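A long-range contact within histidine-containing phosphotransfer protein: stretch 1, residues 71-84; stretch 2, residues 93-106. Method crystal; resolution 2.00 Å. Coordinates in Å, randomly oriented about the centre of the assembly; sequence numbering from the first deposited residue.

Stretch 1 71-84: NFDKVDAYVHQLKG
Stretch 2 93-106: KVKFTCMQFRQFCQ

Two helices, 72-84 and 93-106, pack nearly antiparallel, their N-to-C directions 156° apart and their axes 8.5 Å apart at closest approach. Register follows from the nearest CA pairs: Phe 72 CA to Cys 105 CA 5.3 Å, Asp 76 CA to Arg 102 CA 5.9 Å, Lys 83 CA to Lys 95 CA 4.6 Å. Backbone angles are mostly near -60/-42, with psi about -32 at Gln 100, Phe 101 and Phe 104 and -27 at Phe 72. Asn 71 (phi/psi -89/93, chi1 t) caps the first helix, its OD1 accepting from Lys 74 N at 3.2 Å.

Such close packing suits small side chains. Cys 98 and Cys 105 point toward the first helix; chi1 m sets Cys 105 SG 3.7 Å from Val 75 CG1, and the same rotamer sets Cys 98 SG 3.8 Å from Leu 82 CG. Leu 82 (t, p) also reaches Val 94 (t), Leu 82 CG to Val 94 CG1 4.0 Å.

With chi1 t, Val 79 CG1 approaches Cys 98 O at 3.2 Å, while Val 79 CG2 sits over the Phe 101 ring, 3.5 Å from its centroid and 2° off the normal, a CH-pi contact. Phe 101 (t, chi2 -39°) thus offers a flat face to a branched residue. Val 75 (t) brings CG1 to 3.9 Å from Phe 101 CE1. Phe 72 (m, chi2 -73°) brings CB to 3.8 Å from Cys 105 O.

Asp 76 (t, chi2 0°) and Arg 102 (m, t, p, chi4 -147°) form a bidentate salt bridge: Arg 102 NE donates to Asp 76 OD1 at 2.9 Å, Arg 102 NH2 to Asp 76 OD2 at 3.0 Å. A water donates to Asp 76 OD2 (2.8 Å) and Arg 102 O (3.1 Å).

Long chains pack through methylenes: Lys 83 (t, t, 92°, 98°) CG to Lys 95 (t, t, p, t) CG and Lys 83 CD to Met 99 (m, t, p) CG, both 3.8 Å, while the end of Lys 95 leads away.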

# COMPACT_ATOMS: atom_id res chain seq x y z
N ASN A 71 -1.83 -20.85 11.65
CA ASN A 71 -3.25 -20.55 11.80
C ASN A 71 -3.67 -19.86 10.50
O ASN A 71 -3.55 -18.64 10.41
CB ASN A 71 -3.45 -19.61 12.97
CG ASN A 71 -4.90 -19.24 13.19
OD1 ASN A 71 -5.77 -19.50 12.36
ND2 ASN A 71 -5.16 -18.68 14.35
N PHE A 72 -4.16 -20.64 9.52
CA PHE A 72 -4.52 -20.10 8.22
C PHE A 72 -5.73 -19.18 8.26
O PHE A 72 -5.87 -18.30 7.43
CB PHE A 72 -4.71 -21.25 7.20
CG PHE A 72 -3.41 -21.93 6.82
CD1 PHE A 72 -2.51 -21.28 5.98
CD2 PHE A 72 -3.08 -23.20 7.33
CE1 PHE A 72 -1.27 -21.85 5.64
CE2 PHE A 72 -1.85 -23.81 7.00
CZ PHE A 72 -0.93 -23.11 6.14
N ASP A 73 -6.63 -19.37 9.22
CA ASP A 73 -7.78 -18.46 9.35
C ASP A 73 -7.32 -17.05 9.71
O ASP A 73 -7.87 -16.10 9.18
CB ASP A 73 -8.72 -18.93 10.44
CG ASP A 73 -9.43 -20.20 10.08
OD1 ASP A 73 -9.72 -20.46 8.89
OD2 ASP A 73 -9.79 -20.89 11.03
N LYS A 74 -6.29 -16.95 10.56
CA LYS A 74 -5.74 -15.67 10.99
C LYS A 74 -4.87 -15.02 9.90
O LYS A 74 -4.94 -13.81 9.66
CB LYS A 74 -4.98 -15.83 12.31
CG LYS A 74 -4.70 -14.48 13.00
CD LYS A 74 -4.04 -14.70 14.38
CE LYS A 74 -3.66 -13.34 15.06
NZ LYS A 74 -3.38 -13.52 16.54
N VAL A 75 -4.09 -15.82 9.19
CA VAL A 75 -3.48 -15.31 7.96
C VAL A 75 -4.48 -14.68 7.01
O VAL A 75 -4.28 -13.57 6.49
CB VAL A 75 -2.64 -16.45 7.25
CG1 VAL A 75 -1.97 -15.89 5.94
CG2 VAL A 75 -1.56 -16.99 8.25
N ASP A 76 -5.54 -15.39 6.74
CA ASP A 76 -6.55 -14.95 5.80
C ASP A 76 -7.17 -13.63 6.32
O ASP A 76 -7.35 -12.67 5.56
CB ASP A 76 -7.59 -16.08 5.74
CG ASP A 76 -8.44 -16.07 4.49
OD1 ASP A 76 -8.32 -15.22 3.60
OD2 ASP A 76 -9.32 -16.95 4.43
N ALA A 77 -7.50 -13.59 7.60
CA ALA A 77 -8.03 -12.35 8.24
C ALA A 77 -7.04 -11.18 8.09
O ALA A 77 -7.50 -10.10 7.79
CB ALA A 77 -8.33 -12.57 9.72
N TYR A 78 -5.73 -11.37 8.35
CA TYR A 78 -4.75 -10.27 8.15
C TYR A 78 -4.63 -9.82 6.71
O TYR A 78 -4.54 -8.62 6.42
CB TYR A 78 -3.34 -10.65 8.60
CG TYR A 78 -3.09 -10.37 10.06
CD1 TYR A 78 -3.06 -9.07 10.55
CD2 TYR A 78 -2.81 -11.38 10.92
CE1 TYR A 78 -2.78 -8.82 11.91
CE2 TYR A 78 -2.54 -11.15 12.26
CZ TYR A 78 -2.51 -9.87 12.74
OH TYR A 78 -2.30 -9.72 14.08
N VAL A 79 -4.59 -10.78 5.80
CA VAL A 79 -4.58 -10.46 4.36
C VAL A 79 -5.85 -9.65 3.99
O VAL A 79 -5.82 -8.73 3.21
CB VAL A 79 -4.43 -11.80 3.53
CG1 VAL A 79 -4.73 -11.58 2.04
CG2 VAL A 79 -2.97 -12.34 3.78
N HIS A 80 -6.98 -10.02 4.57
CA HIS A 80 -8.23 -9.34 4.28
C HIS A 80 -8.14 -7.89 4.78
O HIS A 80 -8.59 -6.98 4.13
CB HIS A 80 -9.38 -10.07 5.02
CG HIS A 80 -10.74 -9.48 4.77
ND1 HIS A 80 -11.36 -8.63 5.68
CD2 HIS A 80 -11.59 -9.59 3.71
CE1 HIS A 80 -12.52 -8.23 5.18
NE2 HIS A 80 -12.70 -8.82 4.00
N GLN A 81 -7.55 -7.70 5.96
CA GLN A 81 -7.33 -6.33 6.47
C GLN A 81 -6.46 -5.53 5.50
O GLN A 81 -6.74 -4.37 5.28
CB GLN A 81 -6.57 -6.32 7.79
CG GLN A 81 -7.33 -6.70 8.93
CD GLN A 81 -6.71 -6.14 10.23
OE1 GLN A 81 -7.43 -5.96 11.21
NE2 GLN A 81 -5.41 -5.91 10.24
N LEU A 82 -5.35 -6.13 5.04
CA LEU A 82 -4.43 -5.39 4.17
C LEU A 82 -5.14 -5.08 2.84
O LEU A 82 -4.92 -4.05 2.27
CB LEU A 82 -3.16 -6.21 3.89
CG LEU A 82 -2.09 -5.57 3.01
CD1 LEU A 82 -1.70 -4.18 3.53
CD2 LEU A 82 -0.87 -6.50 2.95
N LYS A 83 -5.95 -6.02 2.35
CA LYS A 83 -6.74 -5.84 1.15
C LYS A 83 -7.64 -4.62 1.28
O LYS A 83 -7.70 -3.79 0.37
CB LYS A 83 -7.64 -7.03 0.91
CG LYS A 83 -8.23 -6.97 -0.48
CD LYS A 83 -9.43 -7.82 -0.60
CE LYS A 83 -10.67 -7.07 -0.30
NZ LYS A 83 -11.29 -6.64 -1.59
N GLY A 84 -8.35 -4.54 2.40
CA GLY A 84 -9.19 -3.38 2.70
C GLY A 84 -8.45 -2.07 2.87
O GLY A 84 -8.89 -1.06 2.32
N LYS A 93 -2.61 -2.75 -6.71
CA LYS A 93 -1.81 -3.98 -6.97
C LYS A 93 -1.64 -4.77 -5.67
O LYS A 93 -1.70 -5.98 -5.65
CB LYS A 93 -0.44 -3.60 -7.59
CG LYS A 93 -0.60 -3.00 -9.05
CD LYS A 93 0.71 -2.75 -9.66
CE LYS A 93 1.34 -4.00 -10.29
NZ LYS A 93 2.72 -3.56 -10.74
N VAL A 94 -1.43 -4.07 -4.55
CA VAL A 94 -1.36 -4.77 -3.27
C VAL A 94 -2.74 -5.44 -3.07
O VAL A 94 -2.84 -6.59 -2.69
CB VAL A 94 -1.04 -3.79 -2.13
CG1 VAL A 94 -1.08 -4.46 -0.75
CG2 VAL A 94 0.32 -3.10 -2.38
N LYS A 95 -3.80 -4.69 -3.33
CA LYS A 95 -5.15 -5.23 -3.17
C LYS A 95 -5.34 -6.52 -4.01
O LYS A 95 -5.87 -7.51 -3.50
CB LYS A 95 -6.22 -4.14 -3.53
CG LYS A 95 -7.62 -4.67 -3.46
CD LYS A 95 -8.64 -3.72 -4.06
CE LYS A 95 -8.53 -3.72 -5.58
NZ LYS A 95 -9.24 -2.53 -6.16
N PHE A 96 -4.98 -6.50 -5.29
CA PHE A 96 -5.23 -7.69 -6.11
C PHE A 96 -4.41 -8.88 -5.68
O PHE A 96 -4.91 -10.00 -5.71
CB PHE A 96 -5.06 -7.44 -7.61
CG PHE A 96 -5.98 -6.40 -8.13
CD1 PHE A 96 -7.29 -6.41 -7.77
CD2 PHE A 96 -5.51 -5.39 -8.94
CE1 PHE A 96 -8.16 -5.42 -8.22
CE2 PHE A 96 -6.38 -4.42 -9.39
CZ PHE A 96 -7.68 -4.44 -9.02
N THR A 97 -3.20 -8.63 -5.20
CA THR A 97 -2.33 -9.73 -4.68
C THR A 97 -2.96 -10.36 -3.44
O THR A 97 -3.02 -11.59 -3.32
CB THR A 97 -0.94 -9.18 -4.44
OG1 THR A 97 -0.41 -8.72 -5.70
CG2 THR A 97 -0.03 -10.28 -3.87
N CYS A 98 -3.50 -9.52 -2.54
CA CYS A 98 -4.26 -10.03 -1.34
C CYS A 98 -5.46 -10.92 -1.71
O CYS A 98 -5.77 -11.90 -1.02
CB CYS A 98 -4.75 -8.85 -0.46
SG CYS A 98 -3.31 -8.06 0.35
N MET A 99 -6.17 -10.53 -2.76
CA MET A 99 -7.30 -11.29 -3.25
C MET A 99 -6.90 -12.70 -3.61
O MET A 99 -7.56 -13.68 -3.22
CB MET A 99 -7.91 -10.56 -4.45
CG MET A 99 -8.74 -9.37 -3.98
SD MET A 99 -9.30 -8.25 -5.26
CE MET A 99 -10.48 -9.25 -6.16
N GLN A 100 -5.79 -12.82 -4.32
CA GLN A 100 -5.33 -14.13 -4.81
C GLN A 100 -4.84 -14.94 -3.61
O GLN A 100 -4.98 -16.16 -3.51
CB GLN A 100 -4.17 -13.90 -5.81
CG GLN A 100 -3.51 -15.21 -6.31
CD GLN A 100 -3.08 -15.17 -7.80
OE1 GLN A 100 -2.36 -14.26 -8.25
NE2 GLN A 100 -3.51 -16.18 -8.55
N PHE A 101 -4.28 -14.21 -2.65
CA PHE A 101 -3.59 -14.76 -1.48
C PHE A 101 -4.53 -15.66 -0.69
O PHE A 101 -4.10 -16.66 -0.10
CB PHE A 101 -3.04 -13.53 -0.68
CG PHE A 101 -1.99 -13.83 0.35
CD1 PHE A 101 -2.03 -14.97 1.16
CD2 PHE A 101 -0.98 -12.89 0.59
CE1 PHE A 101 -1.06 -15.18 2.17
CE2 PHE A 101 0.01 -13.11 1.62
CZ PHE A 101 -0.04 -14.25 2.39
N ARG A 102 -5.85 -15.34 -0.69
CA ARG A 102 -6.85 -16.20 0.01
C ARG A 102 -6.81 -17.69 -0.38
O ARG A 102 -7.12 -18.58 0.42
CB ARG A 102 -8.30 -15.75 -0.27
CG ARG A 102 -8.68 -14.38 0.31
CD ARG A 102 -10.19 -14.26 0.63
NE ARG A 102 -10.54 -15.03 1.82
CZ ARG A 102 -11.70 -15.64 2.01
NH1 ARG A 102 -12.68 -15.56 1.10
NH2 ARG A 102 -11.90 -16.35 3.13
N GLN A 103 -6.56 -17.95 -1.66
CA GLN A 103 -6.56 -19.34 -2.15
C GLN A 103 -5.52 -20.20 -1.39
O GLN A 103 -5.79 -21.34 -1.07
CB GLN A 103 -6.31 -19.38 -3.65
CG GLN A 103 -6.37 -20.78 -4.23
CD GLN A 103 -7.75 -21.37 -4.11
OE1 GLN A 103 -8.71 -20.76 -4.55
NE2 GLN A 103 -7.86 -22.57 -3.52
N PHE A 104 -4.34 -19.65 -1.14
CA PHE A 104 -3.28 -20.35 -0.38
C PHE A 104 -3.67 -20.63 1.06
O PHE A 104 -3.22 -21.61 1.63
CB PHE A 104 -1.95 -19.62 -0.51
CG PHE A 104 -1.63 -19.25 -1.93
CD1 PHE A 104 -1.55 -20.27 -2.93
CD2 PHE A 104 -1.49 -17.94 -2.30
CE1 PHE A 104 -1.32 -19.94 -4.24
CE2 PHE A 104 -1.26 -17.58 -3.65
CZ PHE A 104 -1.18 -18.60 -4.62
N CYS A 105 -4.50 -19.76 1.65
CA CYS A 105 -5.09 -20.03 2.99
C CYS A 105 -6.09 -21.14 2.94
O CYS A 105 -6.06 -22.04 3.78
CB CYS A 105 -5.78 -18.78 3.54
SG CYS A 105 -4.59 -17.48 3.89
N GLN A 106 -6.93 -21.14 1.91
CA GLN A 106 -7.85 -22.25 1.70
C GLN A 106 -7.15 -23.56 1.42
O GLN A 106 -7.61 -24.61 1.87
CB GLN A 106 -8.79 -21.93 0.53
CG GLN A 106 -9.53 -23.18 0.04
CD GLN A 106 -10.76 -22.87 -0.79
OE1 GLN A 106 -10.70 -22.21 -1.83
NE2 GLN A 106 -11.91 -23.36 -0.31
O HOH W 1 -9.63 -18.69 2.32